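PDB 3WPU: beta-fructofuranosidase from Arthrobacter, which belongs to the levansucrase/invertase family, whose members are built around a five-bladed beta-propeller. Local coordinates for residues K488-N493 with G497-D502; L80-E83 with Q87-V90; P10-Q15 with G282-D287; A26-A31 with Y371-D376; F152-F157 with N192-D197. All coordinates share one frame; numbering follows the deposited sequence.

How the contacts relate
The first segments come in the order contact 3, contact 4, contact 2, contact 5, contact 1, and they fall into two clusters and an outlier. Contacts 3 and 4, with centres about 11 Å apart, interlock near the N-terminus: their segments alternate in sequence, and Thr11 meets Thr29 between them. Contacts 1 and 2, about 9 Å apart, lie across the chain's centre from contact 3; strands 488-493 and 88-90 are neighbours in one sheet, so the C-terminal hairpin extends the sheet containing strand 88-90. Contact 5 ties two loops together, its centre some 34 Å or more from every other. The N-terminal segment and the C-terminal hairpin are thus fastened to the fold at separate places.

Contact 1 (K488-N493 with G497-D502)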
# COMPACT_ATOMS: atom_id res chain seq x y z
N LYS A 488 -13.35 10.34 8.73
CA LYS A 488 -13.24 11.66 9.35
C LYS A 488 -13.54 12.70 8.29
O LYS A 488 -13.28 12.49 7.11
CB LYS A 488 -11.85 11.89 9.94
CG LYS A 488 -11.48 10.92 11.04
CD LYS A 488 -12.30 11.10 12.31
CE LYS A 488 -11.77 10.22 13.43
NZ LYS A 488 -12.70 10.21 14.61
N HIS A 489 -14.10 13.81 8.72
CA HIS A 489 -14.56 14.85 7.80
C HIS A 489 -14.04 16.18 8.25
O HIS A 489 -14.42 16.67 9.32
CB HIS A 489 -16.08 14.83 7.77
CG HIS A 489 -16.62 13.46 7.53
ND1 HIS A 489 -16.67 12.90 6.27
CD2 HIS A 489 -17.00 12.50 8.40
CE1 HIS A 489 -17.12 11.66 6.37
NE2 HIS A 489 -17.33 11.39 7.65
N LEU A 490 -13.17 16.75 7.43
CA LEU A 490 -12.58 18.04 7.71
C LEU A 490 -13.49 19.12 7.16
O LEU A 490 -13.95 19.05 6.01
CB LEU A 490 -11.19 18.13 7.07
CG LEU A 490 -10.43 19.44 7.30
CD1 LEU A 490 -10.21 19.70 8.78
CD2 LEU A 490 -9.09 19.41 6.58
N PHE A 491 -13.78 20.12 8.00
CA PHE A 491 -14.47 21.32 7.57
C PHE A 491 -13.55 22.48 7.87
O PHE A 491 -13.15 22.68 9.02
CB PHE A 491 -15.79 21.45 8.31
CG PHE A 491 -16.75 20.36 7.98
CD1 PHE A 491 -17.24 20.24 6.69
CD2 PHE A 491 -17.14 19.44 8.94
CE1 PHE A 491 -18.13 19.22 6.37
CE2 PHE A 491 -18.03 18.43 8.63
CZ PHE A 491 -18.53 18.32 7.34
N THR A 492 -13.15 23.21 6.83
CA THR A 492 -12.09 24.21 6.93
C THR A 492 -12.39 25.42 6.04
O THR A 492 -12.91 25.30 4.93
CB THR A 492 -10.72 23.59 6.60
OG1 THR A 492 -9.68 24.56 6.78
CG2 THR A 492 -10.67 23.07 5.16
N ASN A 493 -12.09 26.61 6.55
CA ASN A 493 -12.21 27.83 5.75
C ASN A 493 -11.44 28.94 6.40
O ASN A 493 -11.70 29.26 7.56
CB ASN A 493 -13.68 28.25 5.55
CG ASN A 493 -14.13 28.15 4.09
OD1 ASN A 493 -13.54 28.79 3.21
ND2 ASN A 493 -15.17 27.36 3.83
N GLY A 497 -10.12 25.19 11.04
CA GLY A 497 -10.42 23.82 10.60
C GLY A 497 -10.64 22.85 11.74
O GLY A 497 -9.90 22.86 12.74
N VAL A 498 -11.68 22.03 11.61
CA VAL A 498 -11.91 20.91 12.54
C VAL A 498 -12.35 19.69 11.76
O VAL A 498 -13.03 19.80 10.74
CB VAL A 498 -12.97 21.21 13.62
CG1 VAL A 498 -12.79 22.59 14.23
CG2 VAL A 498 -14.37 21.05 13.07
N ALA A 499 -11.97 18.53 12.28
CA ALA A 499 -12.36 17.27 11.70
C ALA A 499 -13.35 16.58 12.63
O ALA A 499 -13.15 16.56 13.83
CB ALA A 499 -11.14 16.40 11.48
N VAL A 500 -14.39 15.98 12.06
CA VAL A 500 -15.41 15.32 12.87
C VAL A 500 -15.76 13.92 12.36
O VAL A 500 -15.41 13.54 11.24
CB VAL A 500 -16.69 16.19 12.94
CG1 VAL A 500 -16.36 17.58 13.47
CG2 VAL A 500 -17.35 16.30 11.58
N SER A 501 -16.47 13.16 13.19
CA SER A 501 -16.89 11.80 12.85
C SER A 501 -18.01 11.81 11.83
O SER A 501 -18.58 12.86 11.52
CB SER A 501 -17.38 11.10 14.11
OG SER A 501 -18.54 11.75 14.59
N ASP A 502 -18.32 10.63 11.30
CA ASP A 502 -19.45 10.47 10.39
C ASP A 502 -20.71 11.04 11.07
O ASP A 502 -21.42 11.85 10.50
CB ASP A 502 -19.71 8.98 10.08
CG ASP A 502 -18.64 8.34 9.18
OD1 ASP A 502 -17.76 9.03 8.63
OD2 ASP A 502 -18.70 7.10 9.04
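His489 and Asp502 close one end of the antiparallel hairpin formed by strands 488-493 and 496-500. The imidazole NE2 donates to Asp502 OD1 over 2.6 Å along a nearly straight N-H (164°). OD1 lies almost in the ring plane but accepts the bond on its anti side, and ring and carboxylate are turned 48° apart. With CG beside its backbone N (chi1 -50°), His489 brings NE2 to Asp502, first residue of helix 502-512, while ND1 is held by Ser89 OG, so both ring nitrogens are engaged and the ring's rotation is fixed. Behind it run two hydrogen-bonded pairs: His489 with Val500, and Phe491 with Val498, where Phe491 N reaches Val498 O at 2.9 Å. On the face carrying these residues the packing is tight, Val500 CG2 abutting the ring edge of Phe491 at CE2, 3.7 Å away. On the other face side chains pack more loosely on each other: Leu490 CD1 approaches Val498 O to 3.4 Å but stays 4.4 Å from Ala499 CB, and Gly497 adds no side chain beside Thr492. The solvent side is at Lys488, whose bent chain follows the partly exposed margin. Ser501 OG caps helix 502-512 by bonding to Ala504 N. That helix covers His489 and Val500, Leu537 of helix 527-539 covers Phe491 and Val498, and strand 88-90 runs parallel to strand 488-493 along its other edge.

Contact 2 (L80-E83 with Q87-V90); sequences LTDE and QYSV
Tyr88 OH donates to Asp82 OD2 over 2.6 Å, the short bond that spans the turn between strands 72-81 and 88-90. The carboxylate stands at the edge of the phenol ring, their planes 70° apart, and OD2 is approached from its anti side, 27° out of plane. Asp82 CG sits between its backbone N and carbonyl carbon (chi1 66°), a torsion that brings OD2 to the Tyr88 hydroxyl. At the backbone end of the same tyrosine, Tyr88 N donates to Leu80 O at 2.9 Å, and Gln87 CA adds a CA-H...O contact of 3.3 Å to that Leu80 O. A buried apolar touch, Leu80 CD2 to Val90 CG2 at 3.8 Å, lies further along. One water joins the two backbones where they diverge: it accepts from Leu80 N at 3.0 Å and donates to Tyr88 O at 2.9 Å. In the second shell, Asn86 ND2 also binds Asp82 OD2 and Asp84 N binds OD1, so both carboxylate oxygens are held from within the turn. Thr81 OG1 bonds to Ala167 O, and Gln87 NE2 to Pro485 O. Strand 72-81 pairs with strands 93-102 and 159-169, whereas strand 88-90 lies between antiparallel strand 93-102 and parallel strand 488-493.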
# COMPACT_ATOMS: atom_id res chain seq x y z
N LEU A 80 -6.56 10.37 1.72
CA LEU A 80 -6.00 11.43 2.54
C LEU A 80 -6.10 10.97 3.99
O LEU A 80 -7.19 10.57 4.45
CB LEU A 80 -6.82 12.68 2.31
CG LEU A 80 -6.30 14.01 2.75
CD1 LEU A 80 -4.84 14.16 2.33
CD2 LEU A 80 -7.20 15.07 2.09
N THR A 81 -4.99 11.03 4.73
CA THR A 81 -4.94 10.47 6.06
C THR A 81 -4.41 11.43 7.08
O THR A 81 -3.78 12.42 6.75
CB THR A 81 -4.06 9.20 6.10
OG1 THR A 81 -2.75 9.48 5.57
CG2 THR A 81 -4.69 8.10 5.25
N ASP A 82 -4.67 11.10 8.33
CA ASP A 82 -3.99 11.74 9.46
C ASP A 82 -2.93 10.81 10.04
O ASP A 82 -2.58 9.79 9.45
CB ASP A 82 -5.01 12.24 10.48
CG ASP A 82 -5.78 11.12 11.16
OD1 ASP A 82 -5.36 9.94 11.08
OD2 ASP A 82 -6.82 11.41 11.82
N GLU A 83 -2.40 11.15 11.21
CA GLU A 83 -1.32 10.38 11.80
C GLU A 83 -1.75 9.01 12.33
O GLU A 83 -0.91 8.18 12.67
CB GLU A 83 -0.66 11.18 12.92
CG GLU A 83 -1.48 11.30 14.18
CD GLU A 83 -2.50 12.42 14.19
OE1 GLU A 83 -2.85 12.97 13.11
OE2 GLU A 83 -2.97 12.76 15.29
N GLN A 87 -9.16 8.23 7.42
CA GLN A 87 -9.33 8.68 6.05
C GLN A 87 -10.31 9.84 5.97
O GLN A 87 -11.37 9.82 6.60
CB GLN A 87 -9.76 7.49 5.16
CG GLN A 87 -8.73 6.37 5.27
CD GLN A 87 -8.96 5.15 4.40
OE1 GLN A 87 -8.08 4.27 4.34
NE2 GLN A 87 -10.08 5.10 3.71
N TYR A 88 -9.94 10.85 5.17
CA TYR A 88 -10.61 12.14 5.19
C TYR A 88 -11.36 12.60 3.94
O TYR A 88 -10.92 12.40 2.80
CB TYR A 88 -9.60 13.22 5.51
CG TYR A 88 -9.26 13.29 6.97
CD1 TYR A 88 -8.42 12.34 7.54
CD2 TYR A 88 -9.77 14.30 7.78
CE1 TYR A 88 -8.11 12.38 8.88
CE2 TYR A 88 -9.46 14.34 9.13
CZ TYR A 88 -8.64 13.37 9.68
OH TYR A 88 -8.30 13.40 11.01
N SER A 89 -12.49 13.26 4.19
CA SER A 89 -13.12 14.15 3.23
C SER A 89 -12.74 15.57 3.65
O SER A 89 -12.43 15.80 4.82
CB SER A 89 -14.65 13.97 3.22
OG SER A 89 -15.20 14.36 4.46
N VAL A 90 -12.77 16.50 2.70
CA VAL A 90 -12.51 17.93 2.97
C VAL A 90 -13.68 18.73 2.40
O VAL A 90 -14.02 18.62 1.21
CB VAL A 90 -11.18 18.43 2.36
CG1 VAL A 90 -10.93 19.89 2.76
CG2 VAL A 90 -10.00 17.58 2.83
O HOH W 1 -9.51 10.24 1.51

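Contact 3 (P10-Q15 with G282-D287); sequences PTIHTQ and GYRQGD
Arg284, first residue of a type II beta turn that runs to Asp287, reaches across to Pro10 and Ile12 of the irregular N-terminal segment, and together they fasten that segment to the surface of the fold just after helix 278-281. Hydrogen bonds carry most of the contact. The guanidinium grips a single acceptor side-on: NE meets Pro10 O at 2.8 Å and NH2 meets the same Pro10 O at 2.9 Å, with that oxygen only 1° out of the guanidinium plane. Two donors on one carbonyl oxygen fix the rotation of the flat group, and an extended run from CG to NE carries it across. A third bond leads from Thr11 OG1 to Gly282 O, 2.7 Å long. Gly282 is where the chain leaves the helix, at a positive phi of 76° that suits a glycine. The same Thr11 hydroxyl also has a hydrogen bond with Thr29 OG1, at the head of helix 30-38, so this residue joins three parts of the chain. Within the turn, Asp287 N donates to Arg284 O at 3.1 Å, and Asp287 OD1 binds Glu9 N, a further link between the turn and the N-terminal segment.

Van der Waals packing against the guanidinium is thinner and lies toward the solvent. Ile12 crosses the arginine at about a right angle and covers one face of its guanidinium, while Pro10 CG merely brushes its margin, 4.2 Å from Arg284 NH2. Over the guanidinium, Ile12 CG1 stands almost centrally, 3.6 Å from Arg284 CZ.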
# COMPACT_ATOMS: atom_id res chain seq x y z
N PRO A 10 7.11 -23.58 11.58
CA PRO A 10 7.42 -22.18 11.41
C PRO A 10 8.34 -21.73 12.52
O PRO A 10 8.42 -22.39 13.56
CB PRO A 10 6.06 -21.49 11.51
CG PRO A 10 5.22 -22.42 12.29
CD PRO A 10 5.70 -23.79 11.93
N THR A 11 9.03 -20.62 12.28
CA THR A 11 9.98 -20.07 13.22
C THR A 11 9.21 -19.60 14.44
O THR A 11 8.09 -19.13 14.33
CB THR A 11 10.73 -18.88 12.56
OG1 THR A 11 11.37 -19.33 11.37
CG2 THR A 11 11.77 -18.31 13.47
N ILE A 12 9.83 -19.73 15.61
CA ILE A 12 9.24 -19.17 16.82
C ILE A 12 9.61 -17.69 16.87
O ILE A 12 10.80 -17.35 16.87
CB ILE A 12 9.73 -19.91 18.08
CG1 ILE A 12 9.26 -21.37 18.04
CG2 ILE A 12 9.18 -19.22 19.31
CD1 ILE A 12 9.69 -22.20 19.23
N HIS A 13 8.58 -16.84 16.87
CA HIS A 13 8.75 -15.39 16.96
C HIS A 13 8.09 -14.93 18.26
O HIS A 13 7.01 -15.39 18.62
CB HIS A 13 8.08 -14.66 15.80
CG HIS A 13 8.73 -14.88 14.47
ND1 HIS A 13 9.84 -14.18 14.06
CD2 HIS A 13 8.37 -15.68 13.43
CE1 HIS A 13 10.16 -14.56 12.83
NE2 HIS A 13 9.28 -15.45 12.42
N THR A 14 8.74 -14.02 18.96
CA THR A 14 8.27 -13.62 20.29
C THR A 14 7.36 -12.42 20.34
O THR A 14 6.76 -12.16 21.39
CB THR A 14 9.48 -13.30 21.19
OG1 THR A 14 10.09 -12.09 20.74
CG2 THR A 14 10.51 -14.41 21.12
N GLN A 15 7.29 -11.66 19.24
CA GLN A 15 6.59 -10.37 19.18
C GLN A 15 7.16 -9.28 20.08
O GLN A 15 6.57 -8.21 20.19
CB GLN A 15 5.09 -10.54 19.45
CG GLN A 15 4.40 -11.40 18.39
CD GLN A 15 2.91 -11.39 18.55
OE1 GLN A 15 2.29 -10.33 18.74
NE2 GLN A 15 2.30 -12.57 18.47
N GLY A 282 15.64 -19.91 9.32
CA GLY A 282 14.67 -19.89 10.41
C GLY A 282 14.15 -21.24 10.92
O GLY A 282 13.16 -21.27 11.63
N TYR A 283 14.82 -22.33 10.57
CA TYR A 283 14.33 -23.66 10.96
C TYR A 283 14.57 -23.89 12.43
O TYR A 283 15.56 -23.44 12.99
CB TYR A 283 14.98 -24.77 10.13
CG TYR A 283 14.58 -24.63 8.69
CD1 TYR A 283 13.29 -24.96 8.30
CD2 TYR A 283 15.43 -24.06 7.76
CE1 TYR A 283 12.89 -24.80 6.98
CE2 TYR A 283 15.04 -23.88 6.43
CZ TYR A 283 13.77 -24.23 6.06
OH TYR A 283 13.34 -24.04 4.76
N ARG A 284 13.64 -24.60 13.04
CA ARG A 284 13.86 -25.11 14.40
C ARG A 284 14.94 -26.17 14.32
O ARG A 284 14.98 -26.96 13.36
CB ARG A 284 12.58 -25.68 14.98
CG ARG A 284 11.43 -24.70 14.93
CD ARG A 284 10.22 -25.21 15.66
NE ARG A 284 9.09 -24.29 15.48
CZ ARG A 284 8.00 -24.26 16.23
NH1 ARG A 284 7.87 -25.05 17.31
NH2 ARG A 284 7.02 -23.40 15.94
N GLN A 285 15.87 -26.15 15.26
CA GLN A 285 17.01 -27.06 15.16
C GLN A 285 16.53 -28.51 15.12
O GLN A 285 15.66 -28.91 15.90
CB GLN A 285 17.99 -26.87 16.33
CG GLN A 285 19.34 -27.52 15.97
CD GLN A 285 20.35 -27.54 17.10
OE1 GLN A 285 21.49 -28.02 16.95
NE2 GLN A 285 19.94 -27.03 18.24
N GLY A 286 17.07 -29.28 14.18
CA GLY A 286 16.74 -30.69 14.07
C GLY A 286 15.61 -30.98 13.10
O GLY A 286 15.36 -32.13 12.76
N ASP A 287 14.87 -29.95 12.70
CA ASP A 287 13.68 -30.18 11.87
C ASP A 287 14.14 -30.98 10.65
O ASP A 287 15.01 -30.53 9.94
CB ASP A 287 13.07 -28.83 11.46
CG ASP A 287 11.71 -28.97 10.84
OD1 ASP A 287 10.84 -28.13 11.15
OD2 ASP A 287 11.44 -29.93 10.09

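Contact 4 (A26-A31 with Y371-D376)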
# COMPACT_ATOMS: atom_id res chain seq x y z
N ALA A 26 13.41 -7.94 12.24
CA ALA A 26 12.63 -9.18 12.20
C ALA A 26 12.85 -9.83 10.85
O ALA A 26 13.05 -9.13 9.86
CB ALA A 26 11.15 -8.92 12.38
N LYS A 27 12.82 -11.16 10.84
CA LYS A 27 12.94 -11.93 9.60
C LYS A 27 11.65 -12.65 9.28
O LYS A 27 11.06 -13.33 10.13
CB LYS A 27 14.07 -12.95 9.73
CG LYS A 27 15.43 -12.32 9.95
CD LYS A 27 16.51 -13.37 10.01
CE LYS A 27 17.87 -12.77 10.25
NZ LYS A 27 18.00 -12.35 11.66
N TRP A 28 11.21 -12.51 8.02
CA TRP A 28 10.20 -13.40 7.46
C TRP A 28 11.01 -14.55 6.88
O TRP A 28 11.69 -14.36 5.88
CB TRP A 28 9.40 -12.69 6.37
CG TRP A 28 8.30 -13.49 5.77
CD1 TRP A 28 7.65 -14.55 6.34
CD2 TRP A 28 7.66 -13.27 4.50
NE1 TRP A 28 6.68 -15.02 5.48
CE2 TRP A 28 6.64 -14.22 4.38
CE3 TRP A 28 7.82 -12.31 3.49
CZ2 TRP A 28 5.82 -14.29 3.26
CZ3 TRP A 28 7.02 -12.42 2.36
CH2 TRP A 28 6.02 -13.36 2.29
N THR A 29 11.03 -15.68 7.58
CA THR A 29 12.05 -16.69 7.30
C THR A 29 11.59 -17.64 6.20
O THR A 29 10.43 -17.69 5.87
CB THR A 29 12.38 -17.54 8.53
OG1 THR A 29 11.25 -18.36 8.87
CG2 THR A 29 12.74 -16.66 9.73
N ARG A 30 12.52 -18.47 5.70
CA ARG A 30 12.14 -19.51 4.74
C ARG A 30 11.21 -20.55 5.39
O ARG A 30 10.27 -21.00 4.76
CB ARG A 30 13.39 -20.18 4.15
CG ARG A 30 14.14 -19.25 3.21
CD ARG A 30 15.31 -19.93 2.51
NE ARG A 30 14.97 -21.10 1.69
CZ ARG A 30 14.63 -21.06 0.41
NH1 ARG A 30 14.52 -19.90 -0.23
NH2 ARG A 30 14.37 -22.19 -0.23
N ALA A 31 11.44 -20.88 6.66
CA ALA A 31 10.59 -21.79 7.40
C ALA A 31 9.17 -21.22 7.48
O ALA A 31 8.18 -21.94 7.27
CB ALA A 31 11.15 -22.02 8.79
N TYR A 371 0.52 -9.73 2.62
CA TYR A 371 1.21 -10.47 3.66
C TYR A 371 1.23 -9.55 4.86
O TYR A 371 1.22 -8.33 4.72
CB TYR A 371 2.60 -10.89 3.18
CG TYR A 371 2.47 -11.96 2.11
CD1 TYR A 371 2.21 -11.61 0.80
CD2 TYR A 371 2.51 -13.31 2.45
CE1 TYR A 371 2.05 -12.58 -0.18
CE2 TYR A 371 2.34 -14.28 1.49
CZ TYR A 371 2.08 -13.92 0.19
OH TYR A 371 1.91 -14.94 -0.74
N GLY A 372 1.18 -10.14 6.04
CA GLY A 372 1.22 -9.35 7.26
C GLY A 372 1.88 -10.01 8.42
O GLY A 372 2.12 -11.23 8.44
N PHE A 373 2.15 -9.18 9.42
CA PHE A 373 3.04 -9.49 10.53
C PHE A 373 2.57 -8.72 11.75
O PHE A 373 2.16 -7.58 11.62
CB PHE A 373 4.49 -9.09 10.16
CG PHE A 373 4.96 -9.66 8.85
CD1 PHE A 373 5.67 -10.84 8.79
CD2 PHE A 373 4.63 -8.99 7.68
CE1 PHE A 373 6.06 -11.38 7.57
CE2 PHE A 373 5.01 -9.52 6.46
CZ PHE A 373 5.72 -10.70 6.41
N VAL A 374 2.61 -9.33 12.94
CA VAL A 374 2.11 -8.64 14.12
C VAL A 374 3.11 -8.70 15.25
O VAL A 374 3.80 -9.69 15.42
CB VAL A 374 0.75 -9.23 14.57
CG1 VAL A 374 0.84 -10.69 15.02
CG2 VAL A 374 0.12 -8.34 15.63
N GLY A 375 3.16 -7.62 16.02
CA GLY A 375 4.04 -7.63 17.18
C GLY A 375 3.66 -6.55 18.13
O GLY A 375 2.68 -5.84 17.93
N ASP A 376 4.46 -6.42 19.18
CA ASP A 376 4.15 -5.49 20.25
C ASP A 376 4.69 -4.07 20.08
O ASP A 376 4.48 -3.24 20.95
CB ASP A 376 4.67 -6.08 21.57
CG ASP A 376 3.84 -7.26 22.04
OD1 ASP A 376 2.64 -7.34 21.71
OD2 ASP A 376 4.37 -8.09 22.81
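Trp28, Tyr371 and Phe373 form a buried aromatic cluster between two sheets, consistent with the packing of blades in a beta-propeller. Strand 26-27 is an outermost strand of a five-stranded mixed sheet, where it pairs in parallel with strand 321-331; strand 369-375 belongs to a separate antiparallel sheet. The indole reaches across to the other sheet with CG anti to its backbone N (chi1 -177°), while Tyr371 and Phe373, two residues apart on their strand, both turn toward it.

The aromatic contacts are of two kinds. Phe373 makes a T-shaped pair: its ring edge points at the face of the Trp28 five-membered ring, the centroids of those two rings 5.0 Å apart and the planes at 77°. Its CE1 comes to 3.6 Å from Trp28 CG, and its CZ to 3.7 Å from Trp28 CD2, so the Phe373 edge lies along the CG-CD2 bond of the five-membered ring. Leu328 of strand 321-331 also packs against Phe373. Tyr371 meets the far, six-membered end of the indole, with the planes inclined at 44°. Here Trp28 CH2 lies over the phenol face.

The polar ends are settled by backbone carbonyls outside the cluster: Trp28 NE1 bonds to Ser389 O, and Tyr371 OH to Pro367 O, which tethers each ring at a rim. Beyond the tryptophan the chain turns into helix 30-38, N-capped by Thr29, whose OG1 binds Asp32 N. The closest approach to Tyr371 is made along one indole bond, Trp28 CZ2 and CH2 each lying 3.5 Å from Tyr371 CD2.

Contact 5 (F152-F157 with N192-D197); sequences FEDQSF and NIKPYD
Asp154 OD1 is gripped twice by Ser156, while the other oxygen of the same carboxylate reaches across to Lys194. The Ser156 hydroxyl OG donates to Asp154 OD1 over 2.6 Å on the syn side, and Ser156 N donates to Asp154 OD1 over 3.0 Å on the anti side, the latter bond closing an Asx turn. A chi1 of -175° turns the carboxylate away from the Asp154 backbone N. The two bonds to OD1, both tilted out of the carboxylate plane, restrain its rotation, and OD2 is the oxygen nearest Lys194. The lysine arrives from the opposite direction on an extended chain and forms a salt bridge whose hydrogen bond is weak, NZ to Asp154 OD2 being 3.4 Å. The ammonium also has a cation-pi contact with Tyr185.

The second meeting is between an aromatic ring and a charged residue. Asp197 OD2 lies at the ring edge of Phe152, in its plane, 3.8 Å from CD1, and the carboxylate is turned 78° to the ring. The Asp197 backbone O comes closer to Phe152, 3.4 Å from CE1. Asp197 OD2 and Glu153 OE1 both form salt bridges with Arg199, which probably tempers the repulsion between the two acids. Phe152 also packs on Asp181 and Ala183 of strand 174-184 and on Gln160 of strand 159-169, so the two loops are joined at the ends of strands 159-169, 174-184 and 197-210, consecutive neighbours in one sheet.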
# COMPACT_ATOMS: atom_id res chain seq x y z
N PHE A 152 16.64 16.35 -8.94
CA PHE A 152 17.70 15.55 -9.55
C PHE A 152 18.87 16.38 -10.04
O PHE A 152 18.71 17.24 -10.90
CB PHE A 152 17.14 14.68 -10.67
CG PHE A 152 16.15 13.68 -10.17
CD1 PHE A 152 16.58 12.55 -9.46
CD2 PHE A 152 14.78 13.89 -10.33
CE1 PHE A 152 15.65 11.65 -8.95
CE2 PHE A 152 13.87 12.98 -9.83
CZ PHE A 152 14.31 11.86 -9.14
N GLU A 153 20.04 16.12 -9.46
CA GLU A 153 21.26 16.78 -9.87
C GLU A 153 21.51 16.52 -11.36
O GLU A 153 21.79 17.44 -12.13
CB GLU A 153 22.43 16.28 -9.01
CG GLU A 153 22.38 16.71 -7.53
CD GLU A 153 21.64 15.75 -6.57
OE1 GLU A 153 20.78 14.97 -7.00
OE2 GLU A 153 21.91 15.77 -5.33
N ASP A 154 21.38 15.26 -11.77
CA ASP A 154 21.55 14.82 -13.15
C ASP A 154 20.23 14.94 -13.92
O ASP A 154 19.32 14.11 -13.79
CB ASP A 154 22.09 13.39 -13.19
CG ASP A 154 22.40 12.89 -14.59
OD1 ASP A 154 22.05 13.56 -15.58
OD2 ASP A 154 22.99 11.80 -14.68
N GLN A 155 20.15 15.99 -14.72
CA GLN A 155 18.94 16.30 -15.47
C GLN A 155 18.83 15.63 -16.82
O GLN A 155 17.91 15.94 -17.57
CB GLN A 155 18.83 17.81 -15.66
CG GLN A 155 18.59 18.54 -14.37
CD GLN A 155 17.14 18.45 -13.91
OE1 GLN A 155 16.84 18.03 -12.78
NE2 GLN A 155 16.25 18.81 -14.79
N SER A 156 19.73 14.70 -17.14
CA SER A 156 19.71 13.99 -18.43
C SER A 156 18.77 12.80 -18.51
O SER A 156 18.84 12.01 -19.44
CB SER A 156 21.13 13.50 -18.80
OG SER A 156 21.58 12.53 -17.87
N PHE A 157 17.88 12.65 -17.54
CA PHE A 157 17.02 11.49 -17.49
C PHE A 157 16.18 11.33 -18.76
O PHE A 157 15.75 12.31 -19.39
CB PHE A 157 16.11 11.52 -16.26
CG PHE A 157 15.53 12.87 -15.93
CD1 PHE A 157 14.45 13.37 -16.65
CD2 PHE A 157 16.04 13.63 -14.87
CE1 PHE A 157 13.89 14.59 -16.33
CE2 PHE A 157 15.47 14.87 -14.56
CZ PHE A 157 14.41 15.34 -15.30
N ASN A 192 20.16 0.56 -19.60
CA ASN A 192 20.60 1.60 -18.68
C ASN A 192 21.93 2.23 -19.07
O ASN A 192 22.89 1.54 -19.44
CB ASN A 192 20.77 1.03 -17.27
CG ASN A 192 19.46 0.76 -16.54
OD1 ASN A 192 19.46 0.11 -15.49
ND2 ASN A 192 18.35 1.27 -17.06
N ILE A 193 21.98 3.55 -18.96
CA ILE A 193 23.23 4.31 -18.98
C ILE A 193 23.83 4.22 -17.58
O ILE A 193 25.04 4.00 -17.43
CB ILE A 193 22.98 5.76 -19.41
CG1 ILE A 193 22.61 5.78 -20.90
CG2 ILE A 193 24.17 6.67 -19.12
CD1 ILE A 193 21.85 7.00 -21.35
N LYS A 194 22.98 4.35 -16.56
CA LYS A 194 23.36 4.13 -15.16
C LYS A 194 22.10 3.62 -14.43
O LYS A 194 21.01 3.64 -15.00
CB LYS A 194 23.91 5.41 -14.51
CG LYS A 194 22.93 6.58 -14.43
CD LYS A 194 23.39 7.66 -13.45
CE LYS A 194 22.30 8.68 -13.17
NZ LYS A 194 22.69 9.64 -12.09
N PRO A 195 22.24 3.17 -13.18
CA PRO A 195 21.04 2.71 -12.47
C PRO A 195 20.01 3.84 -12.28
O PRO A 195 20.37 5.00 -12.19
CB PRO A 195 21.59 2.23 -11.13
CG PRO A 195 23.02 1.87 -11.42
CD PRO A 195 23.47 2.88 -12.41
N TYR A 196 18.74 3.47 -12.21
CA TYR A 196 17.70 4.45 -11.94
C TYR A 196 17.84 5.02 -10.53
O TYR A 196 18.62 4.52 -9.71
CB TYR A 196 16.32 3.87 -12.20
CG TYR A 196 15.67 3.06 -11.08
CD1 TYR A 196 14.34 3.24 -10.78
CD2 TYR A 196 16.40 2.14 -10.32
CE1 TYR A 196 13.72 2.51 -9.80
CE2 TYR A 196 15.80 1.40 -9.32
CZ TYR A 196 14.46 1.62 -9.03
OH TYR A 196 13.84 0.88 -8.06
N ASP A 197 17.07 6.07 -10.29
CA ASP A 197 17.25 6.92 -9.11
C ASP A 197 15.90 7.24 -8.52
O ASP A 197 15.30 8.26 -8.85
CB ASP A 197 18.00 8.19 -9.51
CG ASP A 197 18.46 9.02 -8.32
OD1 ASP A 197 18.02 8.80 -7.19
OD2 ASP A 197 19.23 9.96 -8.57